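Local coordinates for protein MGS-M4 (Unidentified, PDB 4Q3M) that is an aldo-keto reductase by family, probably reducing carbonyl groups with a nicotinamide cofactor, although its substrate is unknown, at residues Met155-Thr161 and Ile179-Ala185; Phe138-Met144 and Phe169-Cys174; Tyr118-Glu122 and Asn149-Pro154; Gly18-Ser22 and Ile47-Glu51. One frame throughout, in Å; residues are numbered along the deposited sequence.

Overall arrangement
All four contacts belong to one TIM barrel, from its wall to its outer layer and end loops. Contact 1 is the core: two neighbouring parallel strands joined by a ladder of backbone bonds, with polar side chains turned inside. Contact 2, also buried, packs the helices preceding and following strand 156-160 through apolar side chains, and reaches contact 1 where Asn157 bonds to Phe138. Contact 3 is partly buried; a helix grips the connection leading into the same strand by charged and hydroxyl groups acting on backbone atoms. Contact 4 joins loops after the first two barrel strands, its centre about 26 Å from those of contacts 2 and 3, and relies on one arginine bond and the packing of a tyrosine ring.

Contact 1: residues Met155-Thr161 and Ile179-Ala185; sequences MVNQVET and IQLEAYA
With CG trans to the backbone N in both Gln158 (chi1 -178°) and Glu182 (-172°), the two extended chains leave adjacent strands on the same face and meet inside the barrel. Strands 156-160 and 180-184 are parallel neighbours in the wall of a TIM barrel, the outer members of a beta-alpha-beta unit. Gln158 NE2 donates to Glu182 OE1 at 2.9 Å; the bond lies near the amide plane but reaches the oxygen from above the carboxylate, the two planes being almost perpendicular. NE2 also bonds to Asp43, tying this pair across the barrel. The backbone ladder runs the length of the strands, with Glu182 N to Asn157 O (2.9 Å) followed by Val159 N to Glu182 O (2.8 Å). On the opposite face, Val159 CG2 packs against Leu181 CD1 at 4.0 Å, beneath helix 168-176. Tyr184, its chi1 at 77°, folds back over the neighbouring strand and bonds through OH to Asn137, while Glu160 CB sits over the ring face, 4.2 Å from its centroid.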
loop_
_atom_site.group_PDB
_atom_site.type_symbol
_atom_site.label_atom_id
_atom_site.label_comp_id
_atom_site.label_asym_id
_atom_site.label_seq_id
_atom_site.Cartn_x
_atom_site.Cartn_y
_atom_site.Cartn_z
ATOM N N MET A 155 5.302 -11.869 -16.826
ATOM C CA MET A 155 6.653 -12.376 -16.632
ATOM C C MET A 155 7.423 -11.553 -15.606
ATOM O O MET A 155 8.317 -12.066 -14.932
ATOM C CB MET A 155 7.405 -12.392 -17.965
ATOM C CG MET A 155 6.641 -13.073 -19.090
ATOM S SD MET A 155 7.475 -12.968 -20.684
ATOM C CE MET A 155 6.268 -13.756 -21.748
ATOM N N VAL A 156 7.076 -10.274 -15.492
ATOM C CA VAL A 156 7.781 -9.361 -14.596
ATOM C C VAL A 156 6.818 -8.425 -13.869
ATOM O O VAL A 156 5.889 -7.888 -14.471
ATOM C CB VAL A 156 8.825 -8.512 -15.368
ATOM C CG1 VAL A 156 9.395 -7.409 -14.484
ATOM C CG2 VAL A 156 9.941 -9.392 -15.916
ATOM N N ASN A 157 7.037 -8.245 -12.569
ATOM C CA ASN A 157 6.312 -7.243 -11.797
ATOM C C ASN A 157 7.281 -6.278 -11.120
ATOM O O ASN A 157 7.893 -6.611 -10.104
ATOM C CB ASN A 157 5.412 -7.908 -10.752
ATOM C CG ASN A 157 4.523 -6.911 -10.026
ATOM O OD1 ASN A 157 4.289 -5.802 -10.508
ATOM N ND2 ASN A 157 4.024 -7.304 -8.860
ATOM N N GLN A 158 7.427 -5.084 -11.686
ATOM C CA GLN A 158 8.344 -4.092 -11.134
ATOM C C GLN A 158 7.668 -3.239 -10.066
ATOM O O GLN A 158 6.785 -2.435 -10.367
ATOM C CB GLN A 158 8.906 -3.195 -12.239
ATOM C CG GLN A 158 9.905 -2.168 -11.729
ATOM C CD GLN A 158 10.407 -1.239 -12.815
ATOM O OE1 GLN A 158 10.358 -0.018 -12.672
ATOM N NE2 GLN A 158 10.900 -1.813 -13.907
ATOM N N VAL A 159 8.088 -3.414 -8.818
ATOM C CA VAL A 159 7.497 -2.680 -7.704
ATOM C C VAL A 159 8.556 -2.095 -6.776
ATOM O O VAL A 159 9.700 -2.552 -6.755
ATOM C CB VAL A 159 6.557 -3.576 -6.873
ATOM C CG1 VAL A 159 5.316 -3.943 -7.676
ATOM C CG2 VAL A 159 7.290 -4.823 -6.403
ATOM N N GLU A 160 8.162 -1.078 -6.015
ATOM C CA GLU A 160 9.035 -0.469 -5.020
ATOM C C GLU A 160 9.459 -1.498 -3.981
ATOM O O GLU A 160 8.630 -2.020 -3.237
ATOM C CB GLU A 160 8.339 0.707 -4.334
ATOM C CG GLU A 160 9.094 1.252 -3.131
ATOM C CD GLU A 160 8.232 2.134 -2.251
ATOM O OE1 GLU A 160 7.143 2.545 -2.702
ATOM O OE2 GLU A 160 8.641 2.408 -1.101
ATOM N N THR A 161 10.754 -1.791 -3.940
ATOM C CA THR A 161 11.276 -2.781 -3.009
ATOM C C THR A 161 12.658 -2.384 -2.503
ATOM O O THR A 161 13.589 -2.194 -3.287
ATOM C CB THR A 161 11.354 -4.178 -3.656
ATOM O OG1 THR A 161 10.082 -4.522 -4.219
ATOM C CG2 THR A 161 11.747 -5.223 -2.624
ATOM N N ILE A 179 6.357 -15.247 -11.607
ATOM C CA ILE A 179 6.535 -13.853 -11.984
ATOM C C ILE A 179 7.825 -13.310 -11.381
ATOM O O ILE A 179 8.023 -13.368 -10.168
ATOM C CB ILE A 179 5.349 -12.985 -11.524
ATOM C CG1 ILE A 179 4.040 -13.515 -12.112
ATOM C CG2 ILE A 179 5.567 -11.531 -11.916
ATOM C CD1 ILE A 179 2.811 -12.760 -11.651
ATOM N N GLN A 180 8.706 -12.792 -12.230
ATOM C CA GLN A 180 9.960 -12.227 -11.754
ATOM C C GLN A 180 9.733 -10.854 -11.142
ATOM O O GLN A 180 9.413 -9.897 -11.846
ATOM C CB GLN A 180 10.983 -12.131 -12.886
ATOM C CG GLN A 180 12.275 -11.433 -12.485
ATOM C CD GLN A 180 13.046 -12.195 -11.423
ATOM O OE1 GLN A 180 13.174 -13.417 -11.491
ATOM N NE2 GLN A 180 13.560 -11.474 -10.433
ATOM N N LEU A 181 9.895 -10.760 -9.827
ATOM C CA LEU A 181 9.756 -9.482 -9.148
ATOM C C LEU A 181 10.966 -8.603 -9.434
ATOM O O LEU A 181 12.110 -9.044 -9.321
ATOM C CB LEU A 181 9.584 -9.679 -7.641
ATOM C CG LEU A 181 9.145 -8.437 -6.861
ATOM C CD1 LEU A 181 7.993 -8.770 -5.929
ATOM C CD2 LEU A 181 10.312 -7.852 -6.082
ATOM N N GLU A 182 10.702 -7.360 -9.819
ATOM C CA GLU A 182 11.760 -6.402 -10.097
ATOM C C GLU A 182 11.653 -5.231 -9.129
ATOM O O GLU A 182 10.563 -4.714 -8.887
ATOM C CB GLU A 182 11.685 -5.918 -11.546
ATOM C CG GLU A 182 12.862 -5.065 -11.983
ATOM C CD GLU A 182 12.760 -4.633 -13.433
ATOM O OE1 GLU A 182 11.637 -4.650 -13.982
ATOM O OE2 GLU A 182 13.801 -4.280 -14.026
ATOM N N ALA A 183 12.784 -4.818 -8.572
ATOM C CA ALA A 183 12.788 -3.776 -7.556
ATOM C C ALA A 183 13.237 -2.433 -8.112
ATOM O O ALA A 183 14.371 -2.292 -8.567
ATOM C CB ALA A 183 13.682 -4.182 -6.394
ATOM N N TYR A 184 12.344 -1.446 -8.082
ATOM C CA TYR A 184 12.755 -0.075 -8.349
ATOM C C TYR A 184 12.833 0.661 -7.018
ATOM O O TYR A 184 12.336 0.170 -6.002
ATOM C CB TYR A 184 11.811 0.628 -9.339
ATOM C CG TYR A 184 10.480 1.115 -8.793
ATOM C CD1 TYR A 184 10.384 2.316 -8.095
ATOM C CD2 TYR A 184 9.311 0.398 -9.021
ATOM C CE1 TYR A 184 9.172 2.769 -7.612
ATOM C CE2 TYR A 184 8.092 0.848 -8.544
ATOM C CZ TYR A 184 8.028 2.032 -7.840
ATOM O OH TYR A 184 6.817 2.483 -7.362
ATOM N N ALA A 185 13.458 1.835 -7.036
ATOM C CA ALA A 185 13.838 2.546 -5.818
ATOM C C ALA A 185 14.553 1.637 -4.812
ATOM O O ALA A 185 14.160 1.575 -3.646
ATOM C CB ALA A 185 12.612 3.182 -5.172
#

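Contact 2: residues Phe138-Met144 and Phe169-Cys174; sequences FNVHHLM and FLHDYC
Val140 and Tyr173 meet face-on: the valine CG1 methyl stands over the centre of the phenol ring in a CH-pi contact, 4.0 Å from its centroid. Leu143 comes to the same ring at its edge, CB lying 3.5 Å from Tyr173 CE2, so face and rim are engaged from successive turns of one helix. The other methyl of Val140, CG2, reaches Phe169 CE2 (3.9 Å) at the edge of that ring and also touches Leu170 CD1. The trans chi1 of Val140 (170°) sends CG1 and CG2 to these different partners. Leu143 CD1 adds Cys174 SG at 3.8 Å. These helices belong to the outer layer of the TIM barrel; the short segments run nearly parallel, 14° apart with axes 11.0 Å from each other, and Leu143, Leu170 and Cys174 all rest on Asn157 of the strand beneath. Before Val140, Asn139 N donates to His142 ND1 at 3.0 Å, and Asn139 OD1 takes a strongly bent bond from the adjoining Val140 N. His142 is positioned in turn by a hydrogen bond to Asp270 and by stacking on Phe108. Farther out lies the second subunit, whose Met144 packs on Met144 and whose Val140 packs on His141.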
loop_
_atom_site.group_PDB
_atom_site.type_symbol
_atom_site.label_atom_id
_atom_site.label_comp_id
_atom_site.label_asym_id
_atom_site.label_seq_id
_atom_site.Cartn_x
_atom_site.Cartn_y
_atom_site.Cartn_z
ATOM N N PHE A 138 1.777 -3.419 -9.610
ATOM C CA PHE A 138 0.613 -4.283 -9.479
ATOM C C PHE A 138 0.664 -5.041 -8.159
ATOM O O PHE A 138 1.673 -5.668 -7.834
ATOM C CB PHE A 138 0.531 -5.267 -10.649
ATOM C CG PHE A 138 -0.223 -4.739 -11.839
ATOM C CD1 PHE A 138 -0.056 -3.431 -12.262
ATOM C CD2 PHE A 138 -1.094 -5.557 -12.539
ATOM C CE1 PHE A 138 -0.747 -2.946 -13.357
ATOM C CE2 PHE A 138 -1.789 -5.079 -13.636
ATOM C CZ PHE A 138 -1.615 -3.772 -14.045
ATOM N N ASN A 139 -0.421 -4.975 -7.396
ATOM C CA ASN A 139 -0.513 -5.729 -6.155
ATOM C C ASN A 139 -1.029 -7.136 -6.434
ATOM O O ASN A 139 -1.215 -7.511 -7.591
ATOM C CB ASN A 139 -1.413 -5.014 -5.146
ATOM C CG ASN A 139 -0.993 -5.268 -3.709
ATOM O OD1 ASN A 139 -0.261 -6.216 -3.423
ATOM N ND2 ASN A 139 -1.455 -4.421 -2.796
ATOM N N VAL A 140 -1.260 -7.906 -5.376
ATOM C CA VAL A 140 -1.627 -9.313 -5.513
ATOM C C VAL A 140 -2.927 -9.521 -6.290
ATOM O O VAL A 140 -2.963 -10.303 -7.239
ATOM C CB VAL A 140 -1.754 -9.993 -4.134
ATOM C CG1 VAL A 140 -2.378 -11.374 -4.274
ATOM C CG2 VAL A 140 -0.391 -10.081 -3.461
ATOM N N HIS A 141 -3.988 -8.819 -5.900
ATOM C CA HIS A 141 -5.285 -9.012 -6.543
ATOM C C HIS A 141 -5.284 -8.516 -7.988
ATOM O O HIS A 141 -6.084 -8.973 -8.806
ATOM C CB HIS A 141 -6.402 -8.328 -5.745
ATOM C CG HIS A 141 -6.179 -6.868 -5.503
ATOM N ND1 HIS A 141 -5.286 -6.396 -4.566
ATOM C CD2 HIS A 141 -6.750 -5.775 -6.062
ATOM C CE1 HIS A 141 -5.308 -5.074 -4.566
ATOM N NE2 HIS A 141 -6.188 -4.673 -5.465
ATOM N N HIS A 142 -4.382 -7.592 -8.300
ATOM C CA HIS A 142 -4.200 -7.152 -9.679
ATOM C C HIS A 142 -3.563 -8.268 -10.498
ATOM O O HIS A 142 -3.942 -8.509 -11.644
ATOM C CB HIS A 142 -3.339 -5.890 -9.742
ATOM C CG HIS A 142 -3.877 -4.751 -8.936
ATOM N ND1 HIS A 142 -3.062 -3.824 -8.323
ATOM C CD2 HIS A 142 -5.148 -4.388 -8.642
ATOM C CE1 HIS A 142 -3.807 -2.939 -7.684
ATOM N NE2 HIS A 142 -5.076 -3.259 -7.861
ATOM N N LEU A 143 -2.592 -8.945 -9.896
ATOM C CA LEU A 143 -1.902 -10.047 -10.556
ATOM C C LEU A 143 -2.825 -11.248 -10.736
ATOM O O LEU A 143 -2.782 -11.916 -11.768
ATOM C CB LEU A 143 -0.658 -10.451 -9.763
ATOM C CG LEU A 143 0.444 -9.394 -9.655
ATOM C CD1 LEU A 143 1.582 -9.883 -8.770
ATOM C CD2 LEU A 143 0.958 -9.015 -11.034
ATOM N N MET A 144 -3.660 -11.512 -9.733
ATOM C CA MET A 144 -4.610 -12.621 -9.790
ATOM C C MET A 144 -5.536 -12.491 -10.994
ATOM O O MET A 144 -5.900 -13.487 -11.621
ATOM C CB MET A 144 -5.440 -12.700 -8.504
ATOM C CG MET A 144 -4.632 -13.016 -7.254
ATOM S SD MET A 144 -5.628 -13.593 -5.865
ATOM C CE MET A 144 -6.649 -12.161 -5.548
ATOM N N PHE A 169 5.756 -10.912 1.141
ATOM C CA PHE A 169 4.475 -11.513 0.791
ATOM C C PHE A 169 4.253 -11.470 -0.716
ATOM O O PHE A 169 3.945 -12.487 -1.339
ATOM C CB PHE A 169 3.331 -10.800 1.517
ATOM C CG PHE A 169 1.990 -11.450 1.324
ATOM C CD1 PHE A 169 1.556 -12.438 2.190
ATOM C CD2 PHE A 169 1.160 -11.068 0.282
ATOM C CE1 PHE A 169 0.322 -13.038 2.019
ATOM C CE2 PHE A 169 -0.073 -11.665 0.103
ATOM C CZ PHE A 169 -0.494 -12.650 0.974
ATOM N N LEU A 170 4.411 -10.283 -1.293
ATOM C CA LEU A 170 4.250 -10.090 -2.729
ATOM C C LEU A 170 5.283 -10.900 -3.506
ATOM O O LEU A 170 4.978 -11.473 -4.553
ATOM C CB LEU A 170 4.366 -8.607 -3.084
ATOM C CG LEU A 170 4.258 -8.232 -4.563
ATOM C CD1 LEU A 170 2.904 -8.641 -5.125
ATOM C CD2 LEU A 170 4.495 -6.742 -4.756
ATOM N N HIS A 171 6.502 -10.945 -2.978
ATOM C CA HIS A 171 7.588 -11.702 -3.590
ATOM C C HIS A 171 7.249 -13.186 -3.658
ATOM O O HIS A 171 7.421 -13.825 -4.698
ATOM C CB HIS A 171 8.888 -11.498 -2.811
ATOM C CG HIS A 171 10.090 -12.098 -3.472
ATOM N ND1 HIS A 171 11.236 -12.421 -2.776
ATOM C CD2 HIS A 171 10.328 -12.426 -4.763
ATOM C CE1 HIS A 171 12.127 -12.926 -3.611
ATOM N NE2 HIS A 171 11.602 -12.940 -4.822
ATOM N N ASP A 172 6.765 -13.728 -2.545
ATOM C CA ASP A 172 6.386 -15.134 -2.480
ATOM C C ASP A 172 5.257 -15.448 -3.452
ATOM O O ASP A 172 5.279 -16.481 -4.118
ATOM C CB ASP A 172 5.976 -15.519 -1.057
ATOM C CG ASP A 172 7.167 -15.692 -0.134
ATOM O OD1 ASP A 172 8.296 -15.859 -0.643
ATOM O OD2 ASP A 172 6.973 -15.670 1.100
ATOM N N TYR A 173 4.275 -14.554 -3.533
ATOM C CA TYR A 173 3.162 -14.739 -4.456
ATOM C C TYR A 173 3.653 -14.812 -5.897
ATOM O O TYR A 173 3.264 -15.705 -6.650
ATOM C CB TYR A 173 2.132 -13.614 -4.319
ATOM C CG TYR A 173 1.057 -13.682 -5.383
ATOM C CD1 TYR A 173 -0.041 -14.519 -5.235
ATOM C CD2 TYR A 173 1.149 -12.922 -6.542
ATOM C CE1 TYR A 173 -1.018 -14.593 -6.210
ATOM C CE2 TYR A 173 0.180 -12.991 -7.520
ATOM C CZ TYR A 173 -0.902 -13.825 -7.349
ATOM O OH TYR A 173 -1.866 -13.892 -8.327
ATOM N N CYS A 174 4.501 -13.859 -6.275
ATOM C CA CYS A 174 5.044 -13.807 -7.627
ATOM C C CYS A 174 5.825 -15.075 -7.962
ATOM O O CYS A 174 5.665 -15.643 -9.043
ATOM C CB CYS A 174 5.936 -12.576 -7.800
ATOM S SG CYS A 174 5.052 -10.998 -7.765
#

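Contact 3: residues Tyr118-Glu122 and Asn149-Pro154; sequences YRAFE and NAKIPP
Glu122 reaches from its helix to the loop at Lys151 and Ile152. From a CB directed at the loop, its chain runs by CG, beside the backbone N at chi1 -70°, which passes Ile152 CB at 4.2 Å, and continues extended to the carboxylate. There OE2 accepts two backbone N-H groups, from Lys151 N at 2.7 Å near the syn side and from Ile152 N at 2.9 Å above the carboxylate plane. The remaining oxygen, OE1, forms a salt bridge with Arg119 NH1 (2.9 Å). That arginine grips the end of helix 140-149: its NH2 donates to Asn149 O at 2.7 Å, nearly within the guanidinium plane. Tyr118 OH gives its proton to Ile152 O (2.6 Å) in the carbonyl plane, and Ala150 CB packs against Tyr118 CE2. The contact fastens helix 111-126 to the connection between helix 140-149 and strand 156-160 of the barrel, with Tyr118 and Ile152 also resting on Ile133 of strand 133-136.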
loop_
_atom_site.group_PDB
_atom_site.type_symbol
_atom_site.label_atom_id
_atom_site.label_comp_id
_atom_site.label_asym_id
_atom_site.label_seq_id
_atom_site.Cartn_x
_atom_site.Cartn_y
_atom_site.Cartn_z
ATOM N N TYR A 118 -3.124 -5.251 -21.778
ATOM C CA TYR A 118 -2.296 -6.444 -21.824
ATOM C C TYR A 118 -2.566 -7.263 -23.083
ATOM O O TYR A 118 -1.665 -7.914 -23.610
ATOM C CB TYR A 118 -2.524 -7.293 -20.577
ATOM C CG TYR A 118 -1.420 -8.283 -20.312
ATOM C CD1 TYR A 118 -0.255 -7.894 -19.665
ATOM C CD2 TYR A 118 -1.539 -9.605 -20.710
ATOM C CE1 TYR A 118 0.761 -8.796 -19.420
ATOM C CE2 TYR A 118 -0.531 -10.515 -20.471
ATOM C CZ TYR A 118 0.616 -10.106 -19.826
ATOM O OH TYR A 118 1.624 -11.009 -19.586
ATOM N N ARG A 119 -3.808 -7.228 -23.557
ATOM C CA ARG A 119 -4.164 -7.883 -24.812
ATOM C C ARG A 119 -3.342 -7.301 -25.954
ATOM O O ARG A 119 -2.951 -8.012 -26.879
ATOM C CB ARG A 119 -5.657 -7.732 -25.106
ATOM C CG ARG A 119 -6.554 -8.663 -24.305
ATOM C CD ARG A 119 -6.428 -10.101 -24.779
ATOM N NE ARG A 119 -7.329 -10.994 -24.055
ATOM C CZ ARG A 119 -6.978 -11.710 -22.992
ATOM N NH1 ARG A 119 -5.738 -11.643 -22.525
ATOM N NH2 ARG A 119 -7.866 -12.494 -22.396
ATOM N N ALA A 120 -3.080 -5.999 -25.876
ATOM C CA ALA A 120 -2.232 -5.332 -26.852
ATOM C C ALA A 120 -0.781 -5.765 -26.675
ATOM O O ALA A 120 -0.056 -5.935 -27.656
ATOM C CB ALA A 120 -2.361 -3.825 -26.728
ATOM N N PHE A 121 -0.363 -5.941 -25.424
ATOM C CA PHE A 121 0.968 -6.465 -25.127
ATOM C C PHE A 121 1.125 -7.851 -25.743
ATOM O O PHE A 121 2.162 -8.173 -26.324
ATOM C CB PHE A 121 1.220 -6.547 -23.616
ATOM C CG PHE A 121 1.555 -5.230 -22.970
ATOM C CD1 PHE A 121 1.135 -4.030 -23.518
ATOM C CD2 PHE A 121 2.304 -5.198 -21.804
ATOM C CE1 PHE A 121 1.447 -2.828 -22.910
ATOM C CE2 PHE A 121 2.623 -3.999 -21.197
ATOM C CZ PHE A 121 2.192 -2.814 -21.750
ATOM N N GLU A 122 0.081 -8.663 -25.608
ATOM C CA GLU A 122 0.088 -10.030 -26.112
ATOM C C GLU A 122 0.176 -10.070 -27.634
ATOM O O GLU A 122 0.847 -10.932 -28.200
ATOM C CB GLU A 122 -1.160 -10.777 -25.637
ATOM C CG GLU A 122 -1.170 -11.067 -24.145
ATOM C CD GLU A 122 -2.444 -11.750 -23.691
ATOM O OE1 GLU A 122 -3.499 -11.526 -24.321
ATOM O OE2 GLU A 122 -2.391 -12.513 -22.703
ATOM N N ASN A 149 -6.899 -14.210 -16.566
ATOM C CA ASN A 149 -7.437 -13.794 -17.858
ATOM C C ASN A 149 -6.427 -13.685 -19.003
ATOM O O ASN A 149 -6.819 -13.678 -20.170
ATOM C CB ASN A 149 -8.159 -12.455 -17.701
ATOM C CG ASN A 149 -9.417 -12.570 -16.864
ATOM O OD1 ASN A 149 -10.419 -13.135 -17.305
ATOM N ND2 ASN A 149 -9.372 -12.035 -15.650
ATOM N N ALA A 150 -5.140 -13.595 -18.685
ATOM C CA ALA A 150 -4.129 -13.498 -19.734
ATOM C C ALA A 150 -3.957 -14.833 -20.447
ATOM O O ALA A 150 -4.176 -15.895 -19.863
ATOM C CB ALA A 150 -2.801 -13.027 -19.165
ATOM N N LYS A 151 -3.571 -14.772 -21.716
ATOM C CA LYS A 151 -3.278 -15.970 -22.487
ATOM C C LYS A 151 -1.769 -16.174 -22.531
ATOM O O LYS A 151 -1.278 -17.274 -22.785
ATOM C CB LYS A 151 -3.866 -15.864 -23.893
ATOM C CG LYS A 151 -5.368 -15.620 -23.892
ATOM C CD LYS A 151 -5.941 -15.564 -25.296
ATOM C CE LYS A 151 -7.449 -15.381 -25.258
ATOM N NZ LYS A 151 -8.118 -16.475 -24.501
ATOM N N ILE A 152 -1.043 -15.091 -22.276
ATOM C CA ILE A 152 0.398 -15.142 -22.081
ATOM C C ILE A 152 0.718 -14.536 -20.718
ATOM O O ILE A 152 0.808 -13.316 -20.586
ATOM C CB ILE A 152 1.157 -14.390 -23.188
ATOM C CG1 ILE A 152 0.775 -14.943 -24.562
ATOM C CG2 ILE A 152 2.660 -14.489 -22.969
ATOM C CD1 ILE A 152 1.357 -14.166 -25.719
ATOM N N PRO A 153 0.870 -15.396 -19.697
ATOM C CA PRO A 153 1.044 -15.003 -18.292
ATOM C C PRO A 153 2.146 -13.969 -18.071
ATOM O O PRO A 153 3.179 -14.031 -18.739
ATOM C CB PRO A 153 1.400 -16.325 -17.605
ATOM C CG PRO A 153 0.758 -17.365 -18.452
ATOM C CD PRO A 153 0.879 -16.861 -19.861
ATOM N N PRO A 154 1.916 -13.024 -17.145
ATOM C CA PRO A 154 2.877 -11.979 -16.772
ATOM C C PRO A 154 4.242 -12.554 -16.414
ATOM O O PRO A 154 4.321 -13.601 -15.772
ATOM C CB PRO A 154 2.223 -11.323 -15.555
ATOM C CG PRO A 154 0.768 -11.541 -15.759
ATOM C CD PRO A 154 0.650 -12.893 -16.403
#

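Contact 4: residues Gly18-Ser22 and Ile47-Glu51; sequences GTFRS and IYGNE
Arg21 and Ile47 supply the hydrogen bond of this contact, Arg21 NH1 to Ile47 O at 3.0 Å. It is bent, 131° at the hydrogen, and its donor lies above the carbonyl plane. Arg21 is extended from CG to NE, CG lying opposite the backbone N (chi1 -179°); its aliphatic part passes Tyr48 O along the turn and brings the guanidinium edge beside Gly49 N. Packing forms the second group: the Tyr48 ring turns one face to Thr19 O, which stands over the rim, while Thr19 OG1 lies 3.7 Å from Tyr48 CD2. Further polar bonds anchor each loop from behind, Thr19 OG1 to Asp43 O and Asn50 OD1 to Thr44 OG1. Residues 47-51 belong to a sequence resembling the aldo-keto reductase signature, consistent with Tyr48 being the family's active-site tyrosine. The two loops follow the adjacent parallel strands 17-18 and 41-43 of the TIM barrel and lead into helices 26-37 and 51-59, with Ile47 also touching Trp75 and His106 in loops beyond the next strands.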
loop_
_atom_site.group_PDB
_atom_site.type_symbol
_atom_site.label_atom_id
_atom_site.label_comp_id
_atom_site.label_asym_id
_atom_site.label_seq_id
_atom_site.Cartn_x
_atom_site.Cartn_y
_atom_site.Cartn_z
ATOM N N GLY A 18 18.799 2.460 -13.723
ATOM C CA GLY A 18 17.523 3.140 -13.641
ATOM C C GLY A 18 17.636 4.547 -14.192
ATOM O O GLY A 18 18.618 5.245 -13.936
ATOM N N THR A 19 16.635 4.962 -14.959
ATOM C CA THR A 19 16.622 6.302 -15.532
ATOM C C THR A 19 15.419 7.090 -15.030
ATOM O O THR A 19 14.288 6.612 -15.093
ATOM C CB THR A 19 16.593 6.262 -17.072
ATOM O OG1 THR A 19 15.351 5.699 -17.516
ATOM C CG2 THR A 19 17.747 5.429 -17.609
ATOM N N PHE A 20 15.665 8.293 -14.525
ATOM C CA PHE A 20 14.581 9.159 -14.081
ATOM C C PHE A 20 14.486 10.392 -14.972
ATOM O O PHE A 20 15.462 10.782 -15.612
ATOM C CB PHE A 20 14.771 9.565 -12.615
ATOM C CG PHE A 20 16.056 10.298 -12.342
ATOM C CD1 PHE A 20 16.122 11.677 -12.458
ATOM C CD2 PHE A 20 17.194 9.608 -11.957
ATOM C CE1 PHE A 20 17.300 12.353 -12.203
ATOM C CE2 PHE A 20 18.375 10.279 -11.701
ATOM C CZ PHE A 20 18.427 11.654 -11.823
ATOM N N ARG A 21 13.302 10.997 -15.010
ATOM C CA ARG A 21 13.060 12.173 -15.839
ATOM C C ARG A 21 13.955 13.341 -15.429
ATOM O O ARG A 21 13.634 14.088 -14.505
ATOM C CB ARG A 21 11.588 12.584 -15.762
ATOM C CG ARG A 21 11.230 13.792 -16.614
ATOM C CD ARG A 21 9.730 14.035 -16.631
ATOM N NE ARG A 21 9.362 15.092 -17.568
ATOM C CZ ARG A 21 9.062 14.886 -18.846
ATOM N NH1 ARG A 21 9.084 13.657 -19.346
ATOM N NH2 ARG A 21 8.739 15.907 -19.627
ATOM N N SER A 22 15.079 13.490 -16.124
ATOM C CA SER A 22 16.025 14.557 -15.821
ATOM C C SER A 22 16.206 15.505 -17.004
ATOM O O SER A 22 15.350 15.587 -17.887
ATOM C CB SER A 22 17.378 13.973 -15.405
ATOM O OG SER A 22 18.287 14.994 -15.028
ATOM N N ILE A 47 7.054 8.200 -19.667
ATOM C CA ILE A 47 6.806 9.332 -18.783
ATOM C C ILE A 47 8.111 10.019 -18.382
ATOM O O ILE A 47 8.113 11.185 -17.985
ATOM C CB ILE A 47 6.029 8.899 -17.516
ATOM C CG1 ILE A 47 5.353 10.105 -16.858
ATOM C CG2 ILE A 47 6.935 8.159 -16.542
ATOM C CD1 ILE A 47 4.375 10.822 -17.762
ATOM N N TYR A 48 9.222 9.297 -18.503
ATOM C CA TYR A 48 10.531 9.857 -18.187
ATOM C C TYR A 48 10.960 10.842 -19.266
ATOM O O TYR A 48 11.720 11.774 -19.003
ATOM C CB TYR A 48 11.578 8.750 -18.038
ATOM C CG TYR A 48 11.275 7.746 -16.950
ATOM C CD1 TYR A 48 10.458 8.077 -15.876
ATOM C CD2 TYR A 48 11.808 6.465 -16.994
ATOM C CE1 TYR A 48 10.178 7.160 -14.880
ATOM C CE2 TYR A 48 11.535 5.541 -16.003
ATOM C CZ TYR A 48 10.721 5.893 -14.949
ATOM O OH TYR A 48 10.447 4.976 -13.960
ATOM N N GLY A 49 10.468 10.628 -20.481
ATOM C CA GLY A 49 10.785 11.496 -21.599
ATOM C C GLY A 49 12.255 11.474 -21.968
ATOM O O GLY A 49 12.807 12.482 -22.407
ATOM N N ASN A 50 12.895 10.322 -21.785
ATOM C CA ASN A 50 14.304 10.177 -22.131
ATOM C C ASN A 50 14.554 9.013 -23.085
ATOM O O ASN A 50 15.699 8.631 -23.317
ATOM C CB ASN A 50 15.155 10.013 -20.866
ATOM C CG ASN A 50 14.726 8.831 -20.008
ATOM O OD1 ASN A 50 14.106 7.881 -20.488
ATOM N ND2 ASN A 50 15.066 8.886 -18.726
ATOM N N GLU A 51 13.475 8.458 -23.632
ATOM C CA GLU A 51 13.566 7.349 -24.578
ATOM C C GLU A 51 14.432 7.715 -25.777
ATOM O O GLU A 51 15.083 6.857 -26.376
ATOM C CB GLU A 51 12.174 6.929 -25.051
ATOM C CG GLU A 51 11.318 6.283 -23.978
ATOM C CD GLU A 51 9.911 5.986 -24.459
ATOM O OE1 GLU A 51 9.333 6.837 -25.168
ATOM O OE2 GLU A 51 9.387 4.900 -24.133
#